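Local coordinates for protein probable thioesterase (Thermus thermophilus, PDB 1Z54) that probably hydrolyses fatty acyl-CoA thioesters, as a hotdog-fold member of the 4-hydroxybenzoyl-CoA thioesterase family, at residues G18-S23 and A65-G70; F69-E74 and V93-V98; I7-A12 and A26-A31; L61-P66 and L99-F104; A31-F36 and L87-R92. One frame throughout, in Å; residues are numbered along the deposited sequence.

Interaction 1. Residues G18-S23 and A65-G70; sequences GVVHHS and APARFG
Two loops of the hotdog fold meet here: residues 18-23, which lead from the first strand (3-8) into the long helix 24-39, and residues 65-70, which connect strand 52-63 to strand 72-82. The one direct hydrogen bond between them runs from backbone to backbone, Val-20 N to Ala-67 O at 3.1 Å. It is fairly straight at the hydrogen (157°), although the donor lies above the carbonyl plane. Val-19 CA approaches the same oxygen at 3.6 Å in a CA-H...O contact, so the Ala-67 carbonyl is met by two neighbouring residues. Val-19 turns CG1 anti to its carbonyl carbon and beside its own N, which presses that methyl onto Pro-66 CB at 3.5 Å, tighter than usual van der Waals packing. One residue on, Val-20 CG2 touches the methyl of Ala-67, CG2 to CB 3.7 Å. In the hotdog architecture the long helix is wrapped by the sheet, and Val-20 reaches its first turns by packing on Tyr-25 and Tyr-28. A water bridges the loops at the other end, donating to Gly-18 O at 2.6 Å and accepting from Phe-69 N at 2.9 Å. Alongside it the aliphatic part of Arg-68, extended from CG to NE, passes Gly-18 O, with CG 3.9 Å from that oxygen. Farther along the first loop, His-21 NE2 bonds Glu-30 of the second subunit.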
# COMPACT_ATOMS: atom_id res chain seq x y z
N GLY A 18 8.84 -1.76 13.54
CA GLY A 18 8.52 -0.44 14.06
C GLY A 18 9.07 0.76 13.30
O GLY A 18 9.25 1.83 13.89
N VAL A 19 9.34 0.59 12.01
CA VAL A 19 9.85 1.69 11.20
C VAL A 19 9.07 1.74 9.88
O VAL A 19 8.29 0.84 9.58
CB VAL A 19 11.35 1.50 10.90
CG1 VAL A 19 12.14 1.51 12.21
CG2 VAL A 19 11.57 0.19 10.16
N VAL A 20 9.25 2.82 9.12
CA VAL A 20 8.56 2.94 7.83
C VAL A 20 9.11 1.82 6.96
O VAL A 20 10.33 1.67 6.83
CB VAL A 20 8.84 4.29 7.16
CG1 VAL A 20 8.29 4.28 5.73
CG2 VAL A 20 8.20 5.42 7.97
N HIS A 21 8.23 1.04 6.36
CA HIS A 21 8.67 -0.07 5.51
C HIS A 21 9.45 0.47 4.32
O HIS A 21 9.06 1.45 3.69
CB HIS A 21 7.48 -0.90 5.05
CG HIS A 21 7.88 -2.19 4.40
ND1 HIS A 21 7.95 -2.35 3.04
CD2 HIS A 21 8.24 -3.38 4.94
CE1 HIS A 21 8.33 -3.58 2.76
NE2 HIS A 21 8.51 -4.23 3.90
N HIS A 22 10.55 -0.20 3.99
CA HIS A 22 11.39 0.25 2.89
C HIS A 22 10.69 0.46 1.55
O HIS A 22 11.16 1.27 0.73
CB HIS A 22 12.60 -0.68 2.73
CG HIS A 22 12.23 -2.08 2.36
ND1 HIS A 22 12.22 -2.52 1.05
CD2 HIS A 22 11.88 -3.15 3.12
CE1 HIS A 22 11.88 -3.80 1.03
NE2 HIS A 22 11.67 -4.20 2.27
N SER A 23 9.58 -0.23 1.31
CA SER A 23 8.88 -0.04 0.03
C SER A 23 8.14 1.29 0.01
O SER A 23 7.85 1.84 -1.05
CB SER A 23 7.89 -1.18 -0.26
OG SER A 23 6.75 -1.14 0.58
N ALA A 65 19.05 5.73 8.10
CA ALA A 65 18.42 5.76 9.41
C ALA A 65 16.93 5.68 9.16
O ALA A 65 16.43 6.20 8.17
CB ALA A 65 18.78 7.06 10.15
N PRO A 66 16.18 5.07 10.09
CA PRO A 66 14.74 4.94 9.90
C PRO A 66 13.87 6.14 10.25
O PRO A 66 14.27 7.03 11.00
CB PRO A 66 14.40 3.73 10.76
CG PRO A 66 15.31 3.94 11.95
CD PRO A 66 16.63 4.37 11.31
N ALA A 67 12.68 6.13 9.67
CA ALA A 67 11.68 7.15 9.92
C ALA A 67 10.66 6.39 10.77
O ALA A 67 10.53 5.17 10.64
CB ALA A 67 11.05 7.62 8.61
N ARG A 68 9.94 7.09 11.63
CA ARG A 68 8.96 6.43 12.49
C ARG A 68 7.62 7.15 12.56
O ARG A 68 7.54 8.36 12.29
CB ARG A 68 9.50 6.28 13.91
CG ARG A 68 10.72 5.40 14.04
CD ARG A 68 10.94 5.00 15.50
NE ARG A 68 12.05 4.07 15.64
CZ ARG A 68 13.34 4.41 15.53
NH1 ARG A 68 13.68 5.66 15.27
NH2 ARG A 68 14.28 3.49 15.65
N PHE A 69 6.58 6.41 12.93
CA PHE A 69 5.26 7.00 13.09
C PHE A 69 5.40 8.00 14.23
O PHE A 69 5.97 7.69 15.28
CB PHE A 69 4.23 5.95 13.47
CG PHE A 69 2.89 6.54 13.81
CD1 PHE A 69 2.39 6.45 15.11
CD2 PHE A 69 2.14 7.21 12.85
CE1 PHE A 69 1.16 7.03 15.44
CE2 PHE A 69 0.91 7.79 13.16
CZ PHE A 69 0.42 7.70 14.47
N GLY A 70 4.87 9.20 14.03
CA GLY A 70 4.97 10.23 15.03
C GLY A 70 5.89 11.32 14.52
O GLY A 70 5.88 12.44 15.04
O HOH W 1 7.62 3.74 13.09

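Interaction 2. Residues F69-E74 and V93-V98; sequences FGEVVE and VEREGV
Glu-71 OE2 is gripped by two donors, one of them at a weak angle: NH1 of Arg-95 in a salt bridge of 2.8 Å, and the backbone N of Arg-68, three residues earlier. The contact lies at the open end of the antiparallel hairpin formed by strands 72-82 and 86-95, in the sheet of the hotdog fold. Arg-95 sends CG anti to its backbone N and then bends at chi3, which brings CD and the guanidinium over the extended side chain of Glu-71. The planes of the two flat groups are 53° apart, Glu-71 OE1 lies over one guanidinium face, and the weak NH1 hydrogen bond to OE2 bends to 122°. NH1 also bonds Pro-66 O, so it ties the preceding loop to the hairpin. Within the sheet, Glu-74 and Glu-94 form a hydrogen-bonded antiparallel pair with a bond in each direction, and their side chains project from the same face. Glu-94 OE2 finds its counter-charges in Arg-92 and Arg-76. Beside that pair, Val-73 CB meets Val-93 CG1 at 4.1 Å. Arg-95 also opens a type I' turn ending at Val-98. The straightest bond of the contact is Glu-74 N to Glu-94 O, 2.8 Å long at 178°.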
# COMPACT_ATOMS: atom_id res chain seq x y z
N PHE A 69 6.58 6.41 12.93
CA PHE A 69 5.26 7.00 13.09
C PHE A 69 5.40 8.00 14.23
O PHE A 69 5.97 7.69 15.28
CB PHE A 69 4.23 5.95 13.47
CG PHE A 69 2.89 6.54 13.81
CD1 PHE A 69 2.39 6.45 15.11
CD2 PHE A 69 2.14 7.21 12.85
CE1 PHE A 69 1.16 7.03 15.44
CE2 PHE A 69 0.91 7.79 13.16
CZ PHE A 69 0.42 7.70 14.47
N GLY A 70 4.87 9.20 14.03
CA GLY A 70 4.97 10.23 15.03
C GLY A 70 5.89 11.32 14.52
O GLY A 70 5.88 12.44 15.04
N GLU A 71 6.67 11.00 13.50
CA GLU A 71 7.62 11.97 12.92
C GLU A 71 7.15 12.53 11.59
O GLU A 71 6.21 12.02 10.97
CB GLU A 71 8.98 11.31 12.70
CG GLU A 71 9.64 10.74 13.95
CD GLU A 71 10.86 9.89 13.62
OE1 GLU A 71 11.58 9.49 14.55
OE2 GLU A 71 11.09 9.60 12.42
N VAL A 72 7.82 13.60 11.16
CA VAL A 72 7.55 14.25 9.88
C VAL A 72 8.89 14.24 9.16
O VAL A 72 9.92 14.53 9.76
CB VAL A 72 7.08 15.70 10.08
CG1 VAL A 72 7.01 16.41 8.74
CG2 VAL A 72 5.70 15.72 10.76
N VAL A 73 8.89 13.87 7.88
CA VAL A 73 10.14 13.82 7.13
C VAL A 73 10.16 14.85 6.03
O VAL A 73 9.11 15.25 5.51
CB VAL A 73 10.39 12.44 6.47
CG1 VAL A 73 10.58 11.38 7.52
CG2 VAL A 73 9.24 12.10 5.53
N GLU A 74 11.36 15.28 5.68
CA GLU A 74 11.55 16.26 4.62
C GLU A 74 12.27 15.58 3.47
O GLU A 74 13.29 14.92 3.66
CB GLU A 74 12.36 17.45 5.12
CG GLU A 74 11.58 18.36 6.06
CD GLU A 74 12.35 19.60 6.44
OE1 GLU A 74 11.74 20.52 7.03
OE2 GLU A 74 13.57 19.67 6.17
N VAL A 93 16.13 12.21 1.98
CA VAL A 93 15.04 12.14 2.94
C VAL A 93 15.65 12.33 4.31
O VAL A 93 16.44 11.50 4.77
CB VAL A 93 14.33 10.77 2.92
CG1 VAL A 93 13.16 10.80 3.89
CG2 VAL A 93 13.86 10.43 1.51
N GLU A 94 15.28 13.41 4.97
CA GLU A 94 15.83 13.65 6.29
C GLU A 94 14.80 14.10 7.31
O GLU A 94 13.63 14.32 6.99
CB GLU A 94 16.99 14.65 6.20
CG GLU A 94 16.70 15.92 5.44
CD GLU A 94 17.91 16.82 5.35
OE1 GLU A 94 18.43 17.23 6.40
OE2 GLU A 94 18.35 17.12 4.22
N ARG A 95 15.25 14.21 8.55
CA ARG A 95 14.41 14.64 9.66
C ARG A 95 15.27 15.50 10.57
O ARG A 95 16.17 14.99 11.24
CB ARG A 95 13.89 13.42 10.42
CG ARG A 95 12.99 13.75 11.59
CD ARG A 95 12.74 12.50 12.41
NE ARG A 95 13.99 12.00 13.00
CZ ARG A 95 14.47 10.78 12.82
NH1 ARG A 95 13.82 9.89 12.07
NH2 ARG A 95 15.62 10.43 13.39
N GLU A 96 15.00 16.80 10.59
CA GLU A 96 15.75 17.73 11.42
C GLU A 96 17.27 17.54 11.27
O GLU A 96 17.97 17.25 12.24
CB GLU A 96 15.35 17.55 12.89
CG GLU A 96 13.84 17.48 13.09
CD GLU A 96 13.45 17.40 14.55
OE1 GLU A 96 13.33 18.46 15.20
OE2 GLU A 96 13.27 16.27 15.06
N GLY A 97 17.75 17.71 10.05
CA GLY A 97 19.17 17.57 9.78
C GLY A 97 19.72 16.16 9.63
O GLY A 97 20.78 15.98 9.03
N VAL A 98 19.04 15.16 10.17
CA VAL A 98 19.52 13.78 10.07
C VAL A 98 19.09 13.11 8.77
O VAL A 98 17.90 13.04 8.47
CB VAL A 98 19.01 12.92 11.23
CG1 VAL A 98 19.70 11.56 11.21
CG2 VAL A 98 19.25 13.63 12.56

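Interaction 3. Residues I7-A12 and A26-A31; sequences IKVRYA and AVYLEA
Ile-7 CG2 sits over one face of the Tyr-28 ring, a CH-pi contact 4.2 Å from the ring centroid and 23° off its normal, displaced toward the CD2-CE2 rim. The other branch of Ile-7, extended through CG1 (chi2 179°), carries CD1 along the helix surface, where it meets Tyr-28 O at 3.7 Å and Ala-31 CB at 4.0 Å. At the far end of the ring, the phenol oxygen passes across Val-9, with CG2 3.8 Å from Tyr-28 OH. Farther out, the strand end and the residue after it are held by backbone hydrogen bonds, which tie Ile-7 to Val-73 of the adjoining strand 72-82 and Val-9 to Glu-71 just before it. Val-20 packs on the ring as well. The OH of Tyr-28 is hydrogen-bonded to Glu-13 OE1, which also accepts from Arg-10 N. This is part of the hotdog core, the first strand lying against the long helix 24-39. The contact itself is apolar, so the phenol reaches past its aliphatic neighbours to a polar partner: Glu-13 probably pins the far end of the ring, while the Ile-7 methyl over its face bears on its rotation.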
# COMPACT_ATOMS: atom_id res chain seq x y z
N ILE A 7 6.56 15.39 4.73
CA ILE A 7 5.64 14.25 4.74
C ILE A 7 5.48 13.69 6.15
O ILE A 7 6.45 13.24 6.76
CB ILE A 7 6.13 13.13 3.80
CG1 ILE A 7 6.10 13.61 2.35
CG2 ILE A 7 5.27 11.88 3.96
CD1 ILE A 7 6.59 12.58 1.33
N LYS A 8 4.25 13.73 6.66
CA LYS A 8 3.97 13.18 7.98
C LYS A 8 3.79 11.67 7.84
O LYS A 8 2.91 11.21 7.10
CB LYS A 8 2.70 13.81 8.55
CG LYS A 8 2.33 13.35 9.95
CD LYS A 8 1.13 14.13 10.46
CE LYS A 8 0.65 13.62 11.80
NZ LYS A 8 -0.41 14.51 12.38
N VAL A 9 4.62 10.90 8.54
CA VAL A 9 4.53 9.45 8.46
C VAL A 9 3.15 8.95 8.88
O VAL A 9 2.58 9.42 9.86
CB VAL A 9 5.57 8.75 9.36
CG1 VAL A 9 5.35 7.23 9.34
CG2 VAL A 9 6.97 9.09 8.87
N ARG A 10 2.62 8.01 8.11
CA ARG A 10 1.32 7.44 8.41
C ARG A 10 1.51 6.08 9.10
O ARG A 10 2.43 5.32 8.77
CB ARG A 10 0.49 7.33 7.13
CG ARG A 10 -0.45 8.53 6.94
CD ARG A 10 -0.32 9.27 5.61
NE ARG A 10 -0.76 8.49 4.46
CZ ARG A 10 -1.30 9.01 3.36
NH1 ARG A 10 -1.66 8.21 2.37
NH2 ARG A 10 -1.49 10.31 3.25
N TYR A 11 0.65 5.79 10.07
CA TYR A 11 0.70 4.55 10.83
C TYR A 11 0.76 3.33 9.91
O TYR A 11 1.58 2.43 10.11
CB TYR A 11 -0.53 4.44 11.73
CG TYR A 11 -0.39 3.44 12.85
CD1 TYR A 11 0.32 3.76 14.01
CD2 TYR A 11 -0.93 2.15 12.74
CE1 TYR A 11 0.49 2.83 15.03
CE2 TYR A 11 -0.76 1.21 13.75
CZ TYR A 11 -0.05 1.55 14.89
OH TYR A 11 0.14 0.62 15.89
N ALA A 12 -0.10 3.32 8.90
CA ALA A 12 -0.15 2.22 7.94
C ALA A 12 1.18 1.94 7.25
O ALA A 12 1.41 0.84 6.77
CB ALA A 12 -1.22 2.52 6.88
N ALA A 26 9.69 4.78 -1.84
CA ALA A 26 9.50 5.13 -3.25
C ALA A 26 8.25 6.00 -3.38
O ALA A 26 8.18 6.86 -4.25
CB ALA A 26 9.36 3.87 -4.10
N VAL A 27 7.26 5.77 -2.52
CA VAL A 27 6.03 6.56 -2.56
C VAL A 27 6.35 7.98 -2.08
O VAL A 27 5.85 8.96 -2.64
CB VAL A 27 4.93 5.92 -1.68
CG1 VAL A 27 3.74 6.85 -1.55
CG2 VAL A 27 4.46 4.60 -2.32
N TYR A 28 7.18 8.09 -1.05
CA TYR A 28 7.59 9.39 -0.52
C TYR A 28 8.35 10.13 -1.62
O TYR A 28 8.17 11.33 -1.80
CB TYR A 28 8.50 9.23 0.69
CG TYR A 28 7.85 8.74 1.96
CD1 TYR A 28 8.63 8.47 3.09
CD2 TYR A 28 6.47 8.56 2.06
CE1 TYR A 28 8.06 8.04 4.28
CE2 TYR A 28 5.89 8.13 3.25
CZ TYR A 28 6.69 7.87 4.36
OH TYR A 28 6.16 7.48 5.58
N LEU A 29 9.20 9.41 -2.35
CA LEU A 29 9.96 10.02 -3.44
C LEU A 29 9.00 10.53 -4.53
O LEU A 29 9.21 11.60 -5.10
CB LEU A 29 10.93 9.01 -4.07
CG LEU A 29 12.05 8.46 -3.18
CD1 LEU A 29 13.10 7.76 -4.03
CD2 LEU A 29 12.71 9.61 -2.41
N GLU A 30 7.97 9.75 -4.82
CA GLU A 30 6.99 10.12 -5.83
C GLU A 30 6.24 11.38 -5.40
O GLU A 30 6.04 12.29 -6.20
CB GLU A 30 6.01 8.97 -6.06
CG GLU A 30 4.87 9.28 -7.05
CD GLU A 30 3.93 8.10 -7.26
OE1 GLU A 30 3.99 7.45 -8.33
OE2 GLU A 30 3.13 7.80 -6.34
N ALA A 31 5.84 11.43 -4.14
CA ALA A 31 5.12 12.59 -3.63
C ALA A 31 5.98 13.85 -3.79
O ALA A 31 5.49 14.89 -4.23
CB ALA A 31 4.75 12.38 -2.16

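Interaction 4. Residues L61-P66 and L99-F104; sequences LTFRAP and LLAEGF
Arg-64, just beyond the end of strand 52-63, starts with CB 3.6 Å from Leu-100 O. Its CG, anti to the carbonyl carbon, lies near CD2 of Leu-99 at 4.2 Å, and a bend at chi2 (-71°) then turns the chain back along the strand. CD comes to 4.2 Å from Glu-102 OE2 before NE bonds Glu-102 OE2 at 3.0 Å. NH1 joins it at 3.1 Å, so the arginine grips one oxygen side-on with two nitrogens, a salt bridge. OE2 lies close to the guanidinium plane; it offers NE its anti lone pair but is met by NH1 from above the carboxylate plane. Thr-62 CG2 supports one guanidinium face. Beneath this exposed bridge, Thr-62 and Glu-102 form a hydrogen-bonded antiparallel pair, flanked by the non-hydrogen-bonded pairs Leu-61 with Gly-103 and Phe-63 with Ala-101. Leu-100 O then accepts from two successive amides, Arg-64 N at 2.7 Å and Ala-65 N at 2.8 Å, where the strand ends. Leu-100 and Ala-101 together form a classic beta bulge opposite Val-93. In the hotdog sheet, strand 98-111 lies between strands 86-95 and 52-63, Leu-61 packs on Tyr-25 and Leu-29 of helix 24-39, and Leu-61 and Thr-62 continue the sheet into an antiparallel strand of the second subunit.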
# COMPACT_ATOMS: atom_id res chain seq x y z
N LEU A 61 17.61 3.29 -3.81
CA LEU A 61 17.47 3.84 -2.47
C LEU A 61 18.46 3.27 -1.49
O LEU A 61 18.69 2.06 -1.45
CB LEU A 61 16.05 3.60 -1.94
CG LEU A 61 15.01 4.70 -2.21
CD1 LEU A 61 13.62 4.10 -2.18
CD2 LEU A 61 15.15 5.82 -1.18
N THR A 62 19.05 4.15 -0.70
CA THR A 62 20.00 3.75 0.33
C THR A 62 19.42 4.24 1.64
O THR A 62 19.21 5.44 1.84
CB THR A 62 21.40 4.36 0.10
OG1 THR A 62 21.92 3.88 -1.15
CG2 THR A 62 22.36 3.98 1.23
N PHE A 63 19.14 3.29 2.53
CA PHE A 63 18.55 3.58 3.83
C PHE A 63 19.64 3.71 4.88
O PHE A 63 20.36 2.75 5.16
CB PHE A 63 17.57 2.46 4.18
CG PHE A 63 16.56 2.17 3.10
CD1 PHE A 63 15.37 2.89 3.02
CD2 PHE A 63 16.80 1.17 2.15
CE1 PHE A 63 14.44 2.64 2.00
CE2 PHE A 63 15.88 0.91 1.13
CZ PHE A 63 14.69 1.64 1.06
N ARG A 64 19.76 4.91 5.45
CA ARG A 64 20.78 5.20 6.46
C ARG A 64 20.24 5.16 7.89
O ARG A 64 20.90 4.64 8.80
CB ARG A 64 21.38 6.59 6.21
CG ARG A 64 21.84 6.85 4.77
CD ARG A 64 23.09 6.06 4.44
NE ARG A 64 23.72 6.54 3.21
CZ ARG A 64 24.89 6.12 2.75
NH1 ARG A 64 25.39 6.61 1.62
NH2 ARG A 64 25.57 5.19 3.42
N ALA A 65 19.05 5.73 8.10
CA ALA A 65 18.42 5.76 9.41
C ALA A 65 16.93 5.68 9.16
O ALA A 65 16.43 6.20 8.17
CB ALA A 65 18.78 7.06 10.15
N PRO A 66 16.18 5.07 10.09
CA PRO A 66 14.74 4.94 9.90
C PRO A 66 13.87 6.14 10.25
O PRO A 66 14.27 7.03 11.00
CB PRO A 66 14.40 3.73 10.76
CG PRO A 66 15.31 3.94 11.95
CD PRO A 66 16.63 4.37 11.31
N LEU A 99 20.05 12.62 7.99
CA LEU A 99 19.72 11.96 6.74
C LEU A 99 19.14 10.58 7.07
O LEU A 99 19.71 9.82 7.85
CB LEU A 99 20.96 11.81 5.86
CG LEU A 99 20.80 11.09 4.52
CD1 LEU A 99 19.81 11.83 3.62
CD2 LEU A 99 22.17 10.98 3.85
N LEU A 100 17.99 10.27 6.48
CA LEU A 100 17.35 8.98 6.73
C LEU A 100 17.63 8.01 5.61
O LEU A 100 17.85 6.82 5.83
CB LEU A 100 15.84 9.17 6.90
CG LEU A 100 15.46 10.08 8.06
CD1 LEU A 100 13.96 9.97 8.32
CD2 LEU A 100 16.25 9.69 9.31
N ALA A 101 17.61 8.53 4.39
CA ALA A 101 17.86 7.73 3.21
C ALA A 101 18.08 8.68 2.06
O ALA A 101 17.74 9.86 2.15
CB ALA A 101 16.67 6.82 2.93
N GLU A 102 18.64 8.17 0.97
CA GLU A 102 18.87 8.99 -0.21
C GLU A 102 18.67 8.10 -1.42
O GLU A 102 18.94 6.89 -1.37
CB GLU A 102 20.28 9.57 -0.19
CG GLU A 102 21.38 8.55 -0.05
CD GLU A 102 22.71 9.20 0.31
OE1 GLU A 102 23.18 10.07 -0.46
OE2 GLU A 102 23.28 8.84 1.36
N GLY A 103 18.20 8.68 -2.51
CA GLY A 103 17.96 7.88 -3.70
C GLY A 103 17.75 8.68 -4.97
O GLY A 103 18.01 9.89 -5.03
N PHE A 104 17.28 7.98 -5.99
CA PHE A 104 17.06 8.61 -7.28
C PHE A 104 16.04 7.81 -8.09
O PHE A 104 15.77 6.65 -7.80
CB PHE A 104 18.38 8.66 -8.06
CG PHE A 104 18.84 7.32 -8.55
CD1 PHE A 104 18.42 6.83 -9.78
CD2 PHE A 104 19.66 6.51 -7.75
CE1 PHE A 104 18.80 5.55 -10.21
CE2 PHE A 104 20.04 5.24 -8.17
CZ PHE A 104 19.61 4.75 -9.40

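Interaction 5. Residues A31-F36 and L87-R92; sequences AARVDF and LLFRYR
Arg-33, Phe-89 and Tyr-91 carry this contact between the long helix 24-39 and the central strand 86-95, the helix-in-sheet core that gives the hotdog fold its name. The axes of segments 31-36 and 87-92 run 117° apart in direction and approach to 10.1 Å, and side chains fill the gap. Arg-33 leaves the helix with CG anti to the backbone N and the chain extended as far as CD, which lays CG squarely over the centre of the Phe-89 ring, a CH-pi contact 4.1 Å from the centroid and only 5° off the normal. CD follows over the same ring face, and the bend at chi3 swings the guanidinium toward Tyr-91. Phe-89 in turn directs its edge at the face of Phe-36, one helical turn on, in a T-shaped pair with centroids 5.6 Å apart and planes at 89°; the closest atoms are Phe-36 CD1 and Phe-89 CE2 at 3.8 Å. Tyr-91 places its hydroxyl beside CB and CD of Arg-33, while Ala-32 CB approaches the edge of its ring. Tyr-91 OH also has a partner in Thr-105 of the next strand, so this buried oxygen is held between helix and sheet. The charged end of Arg-33 is buried too: NH2 bonds a glycerol, probably from crystallisation, and His-22 of the second subunit packs against the side chain. Arg-33 NH1 donates to Tyr-91 OH at 2.8 Å, the oxygen lying in the guanidinium plane.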
# COMPACT_ATOMS: atom_id res chain seq x y z
N ALA A 31 5.84 11.43 -4.14
CA ALA A 31 5.12 12.59 -3.63
C ALA A 31 5.98 13.85 -3.79
O ALA A 31 5.49 14.89 -4.23
CB ALA A 31 4.75 12.38 -2.16
N ALA A 32 7.27 13.73 -3.45
CA ALA A 32 8.21 14.84 -3.55
C ALA A 32 8.41 15.23 -5.01
O ALA A 32 8.44 16.41 -5.34
CB ALA A 32 9.54 14.46 -2.92
N ARG A 33 8.57 14.22 -5.87
CA ARG A 33 8.75 14.47 -7.29
C ARG A 33 7.52 15.23 -7.84
O ARG A 33 7.65 16.23 -8.56
CB ARG A 33 8.93 13.13 -8.03
CG ARG A 33 9.03 13.26 -9.55
CD ARG A 33 9.44 11.96 -10.26
NE ARG A 33 8.51 10.83 -10.11
CZ ARG A 33 8.62 9.87 -9.19
NH1 ARG A 33 9.62 9.89 -8.32
NH2 ARG A 33 7.76 8.86 -9.17
N VAL A 34 6.33 14.76 -7.47
CA VAL A 34 5.08 15.37 -7.90
C VAL A 34 4.97 16.83 -7.42
O VAL A 34 4.51 17.71 -8.15
CB VAL A 34 3.88 14.54 -7.38
CG1 VAL A 34 2.62 15.37 -7.37
CG2 VAL A 34 3.71 13.29 -8.25
N ASP A 35 5.38 17.07 -6.18
CA ASP A 35 5.33 18.40 -5.59
C ASP A 35 6.32 19.30 -6.35
O ASP A 35 6.01 20.46 -6.66
CB ASP A 35 5.70 18.29 -4.11
CG ASP A 35 5.57 19.61 -3.36
OD1 ASP A 35 4.61 20.36 -3.62
OD2 ASP A 35 6.43 19.88 -2.50
N PHE A 36 7.49 18.76 -6.66
CA PHE A 36 8.53 19.49 -7.39
C PHE A 36 7.97 19.95 -8.74
O PHE A 36 8.04 21.14 -9.08
CB PHE A 36 9.73 18.56 -7.59
CG PHE A 36 10.86 19.15 -8.40
CD1 PHE A 36 10.81 19.16 -9.78
CD2 PHE A 36 12.00 19.64 -7.76
CE1 PHE A 36 11.88 19.65 -10.53
CE2 PHE A 36 13.09 20.13 -8.50
CZ PHE A 36 13.02 20.14 -9.89
N LEU A 87 14.87 11.91 -17.79
CA LEU A 87 15.06 12.77 -16.63
C LEU A 87 15.56 11.91 -15.47
O LEU A 87 15.25 10.72 -15.38
CB LEU A 87 13.75 13.41 -16.18
CG LEU A 87 12.67 13.83 -17.18
CD1 LEU A 87 12.00 12.61 -17.79
CD2 LEU A 87 11.64 14.66 -16.43
N LEU A 88 16.33 12.53 -14.57
CA LEU A 88 16.84 11.83 -13.40
C LEU A 88 16.72 12.71 -12.18
O LEU A 88 17.38 13.76 -12.10
CB LEU A 88 18.31 11.43 -13.60
CG LEU A 88 19.02 10.60 -12.51
CD1 LEU A 88 19.07 11.35 -11.19
CD2 LEU A 88 18.30 9.28 -12.32
N PHE A 89 15.89 12.30 -11.22
CA PHE A 89 15.72 13.05 -9.99
C PHE A 89 16.55 12.41 -8.90
O PHE A 89 16.73 11.19 -8.87
CB PHE A 89 14.25 13.05 -9.53
CG PHE A 89 13.32 13.79 -10.44
CD1 PHE A 89 12.85 13.19 -11.60
CD2 PHE A 89 12.95 15.10 -10.16
CE1 PHE A 89 12.01 13.88 -12.46
CE2 PHE A 89 12.11 15.80 -11.01
CZ PHE A 89 11.64 15.20 -12.17
N ARG A 90 17.08 13.24 -8.02
CA ARG A 90 17.86 12.76 -6.90
C ARG A 90 17.20 13.29 -5.64
O ARG A 90 16.72 14.43 -5.62
CB ARG A 90 19.31 13.24 -7.00
CG ARG A 90 20.14 12.41 -7.95
CD ARG A 90 21.61 12.58 -7.67
NE ARG A 90 22.39 11.44 -8.15
CZ ARG A 90 22.25 10.20 -7.70
NH1 ARG A 90 23.00 9.23 -8.19
NH2 ARG A 90 21.36 9.92 -6.75
N TYR A 91 17.15 12.47 -4.60
CA TYR A 91 16.48 12.88 -3.38
C TYR A 91 17.23 12.60 -2.10
O TYR A 91 18.05 11.69 -2.02
CB TYR A 91 15.13 12.18 -3.24
CG TYR A 91 14.33 12.02 -4.51
CD1 TYR A 91 14.71 11.11 -5.50
CD2 TYR A 91 13.13 12.71 -4.69
CE1 TYR A 91 13.91 10.89 -6.63
CE2 TYR A 91 12.33 12.50 -5.80
CZ TYR A 91 12.72 11.59 -6.77
OH TYR A 91 11.91 11.38 -7.86
N ARG A 92 16.91 13.39 -1.08
CA ARG A 92 17.47 13.23 0.25
C ARG A 92 16.29 13.27 1.20
O ARG A 92 15.50 14.22 1.19
CB ARG A 92 18.45 14.35 0.59
CG ARG A 92 19.80 14.21 -0.11
CD ARG A 92 20.77 15.33 0.23
NE ARG A 92 21.47 15.12 1.50
CZ ARG A 92 20.99 15.45 2.69
NH1 ARG A 92 19.80 16.02 2.79
NH2 ARG A 92 21.70 15.20 3.78

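Interactions 3 and 5 form the buried core: both set helix 24-39 against the sheet, share Ala-31, and rely on aromatic and aliphatic faces, though interaction 5, its centre about 3 Å from that of the chain, also buries an arginine. Interactions 2 and 4 are partly buried strand pairings, where backbone pairing accompanies salt bridges nearer solvent; they meet through the bonds of Val-93 to Leu-100 and Ala-101. Interaction 1, its centre about 18 Å from that of the chain, has no ladder and joins two loops by one backbone hydrogen bond, a water and small apolar contacts. It shares residues with 2 and 4, and the bond of Pro-66 to Arg-95 connects it to the hairpin.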